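Local coordinates for protein endo-beta-1,4-mannanase (Alicyclobacillus acidocaldarius, PDB 4CD6) that hydrolyses internal beta-1,4-mannosidic linkages of mannans and, as a family 113 glycoside hydrolase, does so from a TIM-barrel active site, at residues A[33-38]-A[281-286]; A[234-239]-A[294-299]; A[285-290]-A[298-303]. All coordinates share one frame; numbering follows the deposited sequence. Where two conformers were deposited one is given.

Contact 1: A[33-38]-A[281-286]; sequences RASMRA and WEWPWK. With BMA (beta-D-mannopyranose), chain C; IFM (5-hydroxymethyl-3,4-dihydroxypiperidine), chain B.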
# COMPACT_ATOMS: atom_id res chain seq x y z
N ARG A 33 -7.15 -17.45 -5.58
CA ARG A 33 -6.06 -18.08 -6.34
C ARG A 33 -6.17 -17.71 -7.81
O ARG A 33 -5.18 -17.40 -8.45
CB ARG A 33 -6.00 -19.61 -6.16
CG ARG A 33 -5.59 -20.09 -4.75
CD ARG A 33 -4.74 -21.40 -4.70
NE ARG A 33 -3.69 -21.17 -3.69
CZ ARG A 33 -2.40 -21.52 -3.75
NH1 ARG A 33 -1.90 -22.19 -4.78
NH2 ARG A 33 -1.58 -21.19 -2.72
N ALA A 34 -7.39 -17.73 -8.33
CA ALA A 34 -7.64 -17.35 -9.72
C ALA A 34 -7.35 -15.89 -9.96
O ALA A 34 -6.85 -15.52 -11.02
CB ALA A 34 -9.10 -17.67 -10.11
N SER A 35 -7.69 -15.05 -8.99
CA SER A 35 -7.50 -13.63 -9.14
C SER A 35 -5.98 -13.33 -9.15
O SER A 35 -5.52 -12.51 -9.93
CB SER A 35 -8.21 -12.86 -8.03
OG SER A 35 -7.89 -11.48 -8.11
N MET A 36 -5.23 -14.03 -8.30
CA MET A 36 -3.78 -13.85 -8.25
C MET A 36 -3.12 -14.32 -9.54
O MET A 36 -2.22 -13.65 -10.05
CB MET A 36 -3.19 -14.56 -7.04
CG MET A 36 -1.67 -14.48 -6.90
SD MET A 36 -1.09 -12.81 -6.62
CE MET A 36 -1.36 -12.71 -4.84
N ARG A 37 -3.59 -15.42 -10.10
CA ARG A 37 -3.11 -15.87 -11.41
C ARG A 37 -3.36 -14.81 -12.47
O ARG A 37 -2.53 -14.54 -13.28
CB ARG A 37 -3.74 -17.20 -11.84
CG ARG A 37 -3.32 -18.39 -10.99
CD ARG A 37 -3.84 -19.70 -11.54
NE ARG A 37 -3.42 -20.81 -10.70
CZ ARG A 37 -4.17 -21.43 -9.79
NH1 ARG A 37 -5.43 -21.07 -9.56
NH2 ARG A 37 -3.64 -22.43 -9.11
N ALA A 38 -4.53 -14.18 -12.46
CA ALA A 38 -4.79 -13.11 -13.43
C ALA A 38 -3.87 -11.89 -13.23
O ALA A 38 -3.36 -11.29 -14.20
CB ALA A 38 -6.25 -12.68 -13.32
N TRP A 281 -2.98 0.56 -6.74
CA TRP A 281 -4.11 0.30 -5.84
C TRP A 281 -5.30 0.18 -6.75
O TRP A 281 -5.59 1.14 -7.45
CB TRP A 281 -4.33 1.45 -4.87
CG TRP A 281 -5.29 1.13 -3.77
CD1 TRP A 281 -6.65 1.36 -3.77
CD2 TRP A 281 -4.99 0.48 -2.53
NE1 TRP A 281 -7.19 0.90 -2.60
CE2 TRP A 281 -6.20 0.37 -1.83
CE3 TRP A 281 -3.82 -0.00 -1.94
CZ2 TRP A 281 -6.27 -0.23 -0.57
CZ3 TRP A 281 -3.89 -0.58 -0.70
CH2 TRP A 281 -5.10 -0.69 -0.02
N GLU A 282 -5.99 -0.96 -6.84
CA GLU A 282 -5.78 -2.20 -6.13
C GLU A 282 -6.42 -3.31 -6.95
O GLU A 282 -7.08 -3.04 -7.97
CB GLU A 282 -6.41 -2.16 -4.72
CG GLU A 282 -7.93 -1.97 -4.77
CD GLU A 282 -8.62 -2.04 -3.43
OE1 GLU A 282 -8.22 -2.86 -2.59
OE2 GLU A 282 -9.62 -1.32 -3.25
N TRP A 283 -6.29 -4.54 -6.46
CA TRP A 283 -6.80 -5.74 -7.14
C TRP A 283 -7.58 -6.57 -6.12
O TRP A 283 -7.06 -6.88 -5.08
CB TRP A 283 -5.62 -6.55 -7.66
CG TRP A 283 -5.91 -7.58 -8.74
CD1 TRP A 283 -6.30 -8.87 -8.55
CD2 TRP A 283 -5.77 -7.41 -10.16
NE1 TRP A 283 -6.43 -9.52 -9.77
CE2 TRP A 283 -6.12 -8.63 -10.77
CE3 TRP A 283 -5.41 -6.33 -10.97
CZ2 TRP A 283 -6.08 -8.81 -12.15
CZ3 TRP A 283 -5.39 -6.51 -12.35
CH2 TRP A 283 -5.71 -7.75 -12.92
N PRO A 284 -8.85 -6.92 -6.42
CA PRO A 284 -9.66 -7.64 -5.43
C PRO A 284 -9.36 -9.13 -5.32
O PRO A 284 -8.98 -9.73 -6.31
CB PRO A 284 -11.07 -7.46 -5.97
CG PRO A 284 -10.88 -7.42 -7.46
CD PRO A 284 -9.53 -6.77 -7.70
N TRP A 285 -9.55 -9.73 -4.15
CA TRP A 285 -9.43 -11.20 -4.04
C TRP A 285 -10.51 -11.90 -4.88
O TRP A 285 -10.29 -13.02 -5.35
CB TRP A 285 -9.44 -11.69 -2.58
CG TRP A 285 -10.74 -11.52 -1.88
CD1 TRP A 285 -11.07 -10.55 -1.00
CD2 TRP A 285 -11.89 -12.39 -1.98
NE1 TRP A 285 -12.37 -10.73 -0.55
CE2 TRP A 285 -12.88 -11.86 -1.13
CE3 TRP A 285 -12.16 -13.57 -2.69
CZ2 TRP A 285 -14.15 -12.45 -0.99
CZ3 TRP A 285 -13.44 -14.16 -2.54
CH2 TRP A 285 -14.40 -13.59 -1.70
N LYS A 286 -11.66 -11.25 -5.06
CA LYS A 286 -12.76 -11.79 -5.89
C LYS A 286 -12.85 -10.95 -7.14
O LYS A 286 -13.45 -9.89 -7.13
CB LYS A 286 -14.09 -11.75 -5.11
C1 BMA C . -10.04 1.78 0.33
C2 BMA C . -10.66 0.83 -0.69
C3 BMA C . -12.03 0.46 -0.15
C4 BMA C . -11.90 -0.11 1.26
C5 BMA C . -11.08 0.79 2.20
C6 BMA C . -10.92 0.12 3.57
O2 BMA C . -9.84 -0.35 -0.87
O3 BMA C . -12.67 -0.51 -0.97
O4 BMA C . -13.21 -0.26 1.81
O5 BMA C . -9.82 1.10 1.57
O6 BMA C . -10.10 0.89 4.47
O4 IFM B . -8.65 2.06 0.19
C4 IFM B . -7.92 3.18 0.71
C3 IFM B . -6.94 2.66 1.74
O3 IFM B . -7.68 2.22 2.89
C2 IFM B . -5.85 3.67 2.15
N IFM B . -5.43 4.51 1.03
C1 IFM B . -6.42 5.06 0.09
C5 IFM B . -7.23 3.89 -0.45
C6 IFM B . -8.17 4.30 -1.59
O6 IFM B . -9.22 5.19 -1.18
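In this TIM barrel, helix 30-40, which follows the first barrel strand, meets the C-terminal end of the last strand, 275-283, across the barrel closure, at S35 and A38 against W283, P284 and W285. S35 supplies both hydrogen bonds, and its hydroxyl makes the shorter one. With OG anti to the backbone N (chi1 173°), it leaves the helix and donates to P284 O at 2.7 Å, almost in line with the C=O bond (167° at the oxygen). S35 CB rests 3.4 Å from W285 O. The W283 indole presents its N-H edge to S35, and NE1 gives a weak, bent hydrogen bond to the backbone S35 O (3.1 Å, 134°). A38 adds an apolar contact, its CB 4.0 Å from W283 CZ2. At the other end of 281-286 lies the sugar site. A cis peptide joins W281 to E282; one face of the W281 indole lies under IFM C5 and the opposite face carries E282 CB. The E282 side chain, extended beyond CG, brings its carboxylate to the neighbouring mannose, where BMA O2 donates to E282 OE2 at 2.6 Å.

Contact 2: A[234-239]-A[294-299]; sequences CPSRSG and SEDGSY. With IFM (5-hydroxymethyl-3,4-dihydroxypiperidine), chain B.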
# COMPACT_ATOMS: atom_id res chain seq x y z
N CYS A 234 -6.87 5.24 -9.02
CA CYS A 234 -8.05 6.10 -9.18
C CYS A 234 -9.24 5.21 -9.48
O CYS A 234 -9.11 4.27 -10.29
CB CYS A 234 -7.85 7.10 -10.35
SG CYS A 234 -9.16 8.37 -10.50
N PRO A 235 -10.41 5.48 -8.84
CA PRO A 235 -11.62 4.77 -9.21
C PRO A 235 -12.09 5.16 -10.58
O PRO A 235 -11.91 6.31 -10.99
CB PRO A 235 -12.65 5.25 -8.19
CG PRO A 235 -11.88 5.83 -7.06
CD PRO A 235 -10.62 6.36 -7.68
N SER A 236 -12.72 4.22 -11.28
CA SER A 236 -13.35 4.51 -12.57
C SER A 236 -14.76 5.05 -12.34
O SER A 236 -15.74 4.38 -12.65
CB SER A 236 -13.42 3.25 -13.43
OG SER A 236 -13.86 2.15 -12.66
N ARG A 237 -14.83 6.25 -11.74
CA ARG A 237 -16.10 6.98 -11.55
C ARG A 237 -15.94 8.41 -12.00
O ARG A 237 -14.84 8.99 -11.95
CB ARG A 237 -16.56 6.96 -10.09
CG ARG A 237 -17.24 5.66 -9.71
CD ARG A 237 -17.81 5.65 -8.30
NE ARG A 237 -18.14 4.26 -7.96
CZ ARG A 237 -19.17 3.59 -8.47
NH1 ARG A 237 -20.00 4.19 -9.30
NH2 ARG A 237 -19.36 2.34 -8.13
N SER A 238 -17.04 8.99 -12.46
CA SER A 238 -17.08 10.35 -12.92
C SER A 238 -16.50 11.34 -11.87
O SER A 238 -16.88 11.30 -10.69
CB SER A 238 -18.54 10.72 -13.24
OG SER A 238 -18.59 11.99 -13.85
N GLY A 239 -15.58 12.20 -12.31
CA GLY A 239 -14.97 13.22 -11.41
C GLY A 239 -13.88 12.72 -10.46
O GLY A 239 -13.27 13.52 -9.75
N SER A 294 -16.90 -2.90 -17.77
CA SER A 294 -17.52 -1.61 -18.15
C SER A 294 -18.54 -1.13 -17.12
O SER A 294 -18.90 0.06 -17.10
CB SER A 294 -18.18 -1.70 -19.53
OG SER A 294 -19.29 -2.58 -19.50
N GLU A 295 -18.99 -2.05 -16.27
CA GLU A 295 -19.95 -1.77 -15.19
C GLU A 295 -19.29 -1.61 -13.81
O GLU A 295 -19.97 -1.50 -12.80
CB GLU A 295 -21.01 -2.89 -15.14
CG GLU A 295 -21.82 -3.09 -16.43
CD GLU A 295 -21.41 -4.32 -17.24
OE1 GLU A 295 -20.39 -4.26 -17.97
OE2 GLU A 295 -22.11 -5.36 -17.17
N ASP A 296 -17.96 -1.57 -13.75
CA ASP A 296 -17.25 -1.54 -12.46
C ASP A 296 -16.69 -0.15 -12.17
O ASP A 296 -16.00 0.44 -13.02
CB ASP A 296 -16.15 -2.61 -12.46
CG ASP A 296 -15.45 -2.70 -11.14
OD1 ASP A 296 -14.47 -1.95 -10.95
OD2 ASP A 296 -15.86 -3.52 -10.29
N GLY A 297 -17.00 0.37 -10.98
CA GLY A 297 -16.52 1.68 -10.51
C GLY A 297 -15.31 1.65 -9.56
O GLY A 297 -14.92 2.68 -9.00
N SER A 298 -14.73 0.46 -9.36
CA SER A 298 -13.65 0.30 -8.38
C SER A 298 -12.31 0.83 -8.88
O SER A 298 -12.19 1.32 -10.02
CB SER A 298 -13.50 -1.17 -7.97
OG SER A 298 -12.80 -1.91 -8.95
N TYR A 299 -11.33 0.76 -7.99
CA TYR A 299 -9.93 1.06 -8.32
C TYR A 299 -9.29 0.04 -9.28
O TYR A 299 -8.23 0.31 -9.88
CB TYR A 299 -9.11 1.09 -7.02
CG TYR A 299 -9.26 2.34 -6.23
CD1 TYR A 299 -8.48 3.45 -6.48
CD2 TYR A 299 -10.16 2.41 -5.15
CE1 TYR A 299 -8.60 4.61 -5.72
CE2 TYR A 299 -10.27 3.55 -4.39
CZ TYR A 299 -9.51 4.66 -4.68
OH TYR A 299 -9.67 5.81 -3.91
O4 IFM B . -8.65 2.06 0.19
C4 IFM B . -7.92 3.18 0.71
C3 IFM B . -6.94 2.66 1.74
O3 IFM B . -7.68 2.22 2.89
C2 IFM B . -5.85 3.67 2.15
N IFM B . -5.43 4.51 1.03
C1 IFM B . -6.42 5.06 0.09
C5 IFM B . -7.23 3.89 -0.45
C6 IFM B . -8.17 4.30 -1.59
O6 IFM B . -9.22 5.19 -1.18
O HOH W 1 -6.44 2.28 -9.81
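P235 and Y299 form the tight end of this contact. The proline lies over one face of the phenol ring, with CG 3.8 Å from the ring centroid and 20° off its normal, a CH-pi contact; P235 CD comes within 3.3 Å of Y299 CE1. The backbone N of C234 approaches the ring at its edge, and a water bridges C234 N and Y299 O. Next along, S236 N donates to S298 O (3.2 Å), reaching it from above the carbonyl plane, and the S236 hydroxyl donates to D296 O at 2.8 Å. Just before G297 in the chain, an Asx turn orders the backbone: D296 OD1 accepts from S298 N and, through its syn lone pair, from S298 OG at 2.6 Å, and it also pairs with K304 NZ. These segments belong to the loops after the seventh and eighth strands of the TIM barrel, on the rim where the inhibitor sits: Y299 OH, hydrogen-bonded to P244 O, lies 2.8 Å from IFM O6. With an alanine here, P235 would probably lose the ring it packs on, and P244 O its hydroxyl partner, with a gap opening beside IFM C6. G297 is still well covered, but the partly exposed R237 marks the looser side. In one of its two conformers its guanidinium, hydrogen-bonded through NH1 to G251 O, turns one face to G297 CA.

Contact 3: A[285-290]-A[298-303]; sequences WKLYPR and SYCIYG. With IFM (5-hydroxymethyl-3,4-dihydroxypiperidine), chain B.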
# COMPACT_ATOMS: atom_id res chain seq x y z
N TRP A 285 -9.55 -9.73 -4.15
CA TRP A 285 -9.43 -11.20 -4.04
C TRP A 285 -10.51 -11.90 -4.88
O TRP A 285 -10.29 -13.02 -5.35
CB TRP A 285 -9.44 -11.69 -2.58
CG TRP A 285 -10.74 -11.52 -1.88
CD1 TRP A 285 -11.07 -10.55 -1.00
CD2 TRP A 285 -11.89 -12.39 -1.98
NE1 TRP A 285 -12.37 -10.73 -0.55
CE2 TRP A 285 -12.88 -11.86 -1.13
CE3 TRP A 285 -12.16 -13.57 -2.69
CZ2 TRP A 285 -14.15 -12.45 -0.99
CZ3 TRP A 285 -13.44 -14.16 -2.54
CH2 TRP A 285 -14.40 -13.59 -1.70
N LYS A 286 -11.66 -11.25 -5.06
CA LYS A 286 -12.76 -11.79 -5.89
C LYS A 286 -12.85 -10.95 -7.14
O LYS A 286 -13.45 -9.89 -7.13
CB LYS A 286 -14.09 -11.75 -5.11
N LEU A 287 -12.23 -11.41 -8.23
CA LEU A 287 -12.10 -10.61 -9.45
C LEU A 287 -13.28 -10.83 -10.36
O LEU A 287 -13.62 -11.95 -10.70
CB LEU A 287 -10.82 -11.01 -10.22
CG LEU A 287 -10.43 -10.21 -11.45
CD1 LEU A 287 -10.15 -8.76 -11.06
CD2 LEU A 287 -9.20 -10.81 -12.11
N TYR A 288 -13.88 -9.74 -10.81
CA TYR A 288 -15.01 -9.81 -11.75
C TYR A 288 -14.56 -10.32 -13.13
O TYR A 288 -13.41 -10.12 -13.52
CB TYR A 288 -15.66 -8.43 -11.90
CG TYR A 288 -14.68 -7.32 -12.21
CD1 TYR A 288 -14.26 -7.05 -13.53
CD2 TYR A 288 -14.16 -6.52 -11.19
CE1 TYR A 288 -13.36 -6.04 -13.81
CE2 TYR A 288 -13.23 -5.52 -11.47
CZ TYR A 288 -12.85 -5.28 -12.77
OH TYR A 288 -11.94 -4.27 -13.03
N PRO A 289 -15.47 -10.97 -13.89
CA PRO A 289 -15.12 -11.31 -15.28
C PRO A 289 -14.81 -10.05 -16.10
O PRO A 289 -15.35 -8.98 -15.80
CB PRO A 289 -16.38 -12.02 -15.82
CG PRO A 289 -17.44 -11.90 -14.76
CD PRO A 289 -16.74 -11.59 -13.46
N ARG A 290 -13.98 -10.18 -17.14
CA ARG A 290 -13.57 -8.99 -17.90
C ARG A 290 -14.76 -8.31 -18.55
O ARG A 290 -14.72 -7.10 -18.75
CB ARG A 290 -12.57 -9.28 -19.03
CG ARG A 290 -11.63 -10.45 -18.86
CD ARG A 290 -10.70 -10.52 -20.05
NE ARG A 290 -10.13 -9.21 -20.35
CZ ARG A 290 -8.94 -8.78 -19.94
NH1 ARG A 290 -8.14 -9.55 -19.22
NH2 ARG A 290 -8.54 -7.56 -20.27
N SER A 298 -14.73 0.46 -9.36
CA SER A 298 -13.65 0.30 -8.38
C SER A 298 -12.31 0.83 -8.88
O SER A 298 -12.19 1.32 -10.02
CB SER A 298 -13.50 -1.17 -7.97
OG SER A 298 -12.80 -1.91 -8.95
N TYR A 299 -11.33 0.76 -7.99
CA TYR A 299 -9.93 1.06 -8.32
C TYR A 299 -9.29 0.04 -9.28
O TYR A 299 -8.23 0.31 -9.88
CB TYR A 299 -9.11 1.09 -7.02
CG TYR A 299 -9.26 2.34 -6.23
CD1 TYR A 299 -8.48 3.45 -6.48
CD2 TYR A 299 -10.16 2.41 -5.15
CE1 TYR A 299 -8.60 4.61 -5.72
CE2 TYR A 299 -10.27 3.55 -4.39
CZ TYR A 299 -9.51 4.66 -4.68
OH TYR A 299 -9.67 5.81 -3.91
N CYS A 300 -9.88 -1.14 -9.41
CA CYS A 300 -9.29 -2.16 -10.27
C CYS A 300 -9.22 -1.69 -11.74
O CYS A 300 -10.15 -1.08 -12.26
CB CYS A 300 -10.02 -3.50 -10.14
SG CYS A 300 -9.12 -4.86 -10.88
N ILE A 301 -8.08 -1.94 -12.38
CA ILE A 301 -7.92 -1.58 -13.78
C ILE A 301 -8.31 -2.71 -14.74
O ILE A 301 -8.37 -2.48 -15.94
CB ILE A 301 -6.48 -1.12 -14.11
CG1 ILE A 301 -5.45 -2.23 -13.90
CG2 ILE A 301 -6.13 0.13 -13.31
CD1 ILE A 301 -4.05 -1.79 -14.28
N TYR A 302 -8.57 -3.91 -14.21
CA TYR A 302 -8.78 -5.12 -15.04
C TYR A 302 -9.96 -4.95 -15.99
O TYR A 302 -11.05 -4.61 -15.55
CB TYR A 302 -9.06 -6.31 -14.13
CG TYR A 302 -9.20 -7.68 -14.79
CD1 TYR A 302 -8.15 -8.25 -15.51
CD2 TYR A 302 -10.38 -8.43 -14.65
CE1 TYR A 302 -8.26 -9.50 -16.08
CE2 TYR A 302 -10.51 -9.69 -15.23
CZ TYR A 302 -9.45 -10.23 -15.94
OH TYR A 302 -9.57 -11.47 -16.50
N GLY A 303 -9.73 -5.19 -17.28
CA GLY A 303 -10.81 -5.14 -18.28
C GLY A 303 -11.12 -3.73 -18.74
O GLY A 303 -11.97 -3.54 -19.59
O4 IFM B . -8.65 2.06 0.19
C4 IFM B . -7.92 3.18 0.71
C3 IFM B . -6.94 2.66 1.74
O3 IFM B . -7.68 2.22 2.89
C2 IFM B . -5.85 3.67 2.15
N IFM B . -5.43 4.51 1.03
C1 IFM B . -6.42 5.06 0.09
C5 IFM B . -7.23 3.89 -0.45
C6 IFM B . -8.17 4.30 -1.59
O6 IFM B . -9.22 5.19 -1.18
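L287, Y288 and R290 pack round the Y302 ring. L287 lies over one face of it, crossing it at about a right angle, with CD2 3.8 Å from the centroid and close to the normal, a CH-pi contact. The L287 CG is anti to the backbone N (chi1 -174°), which carries both methyls across to the ring; CD1 goes on to C300 SG at 4.0 Å. R290 approaches from the opposite side of the ring, where its NH1 lies 3.1 Å from Y302 CE1. Its chain bends at the third torsion (47°) and brings CZ to 4.6 Å from the Y302 centroid, an off-centre cation-pi contact with the two planes 66° apart. Y288 slides past Y302 in the opposite direction, the two rings oblique, and its OH donates to Y302 O at 2.7 Å, in the carbonyl plane and on a lone pair. The bond probably limits rotation of the phenol; C300 CB lies at the same ring's edge, 3.6 Å from Y288 OH. Both segments belong to the long loop that leads from the last strand of the TIM barrel to the closing helix, 305-318, so the contact folds this loop back on itself. Farther out, S298 OG, itself a donor to D296 OD1, accepts from C300 N in an ST turn, and C300 SG accepts from Y302 N at 3.5 Å. The charge of R290 has a second partner in E307 of the closing helix, which pairs with NH2 and also takes a hydrogen bond from G303 N. Elsewhere, L287 reaches S35 and A38 of helix 30-40, and the Y302 ring meets that of W283.

All three contacts gather at the C-terminal end of the last barrel strand and the loop that follows it. Contacts 1 and 3 lie about 8 Å apart between centres, share W285 and K286, and pack directly: W283 CH2 is 3.6 Å from Y302 CD1, and S35 OG is 3.6 Å from L287 CB. Contacts 2 and 3, about 11 Å apart between centres, share S298 and Y299 and touch where D296 OD2 meets Y288 CE2 at 3.5 Å. Contacts 1 and 2 are farther apart, about 17 Å between centres, but join beside the inhibitor, where the W281 and Y299 rings meet edge-to-face. This aromatic pair lines one part of the site of IFM, which is itself hydrogen-bonded to E151 and E231.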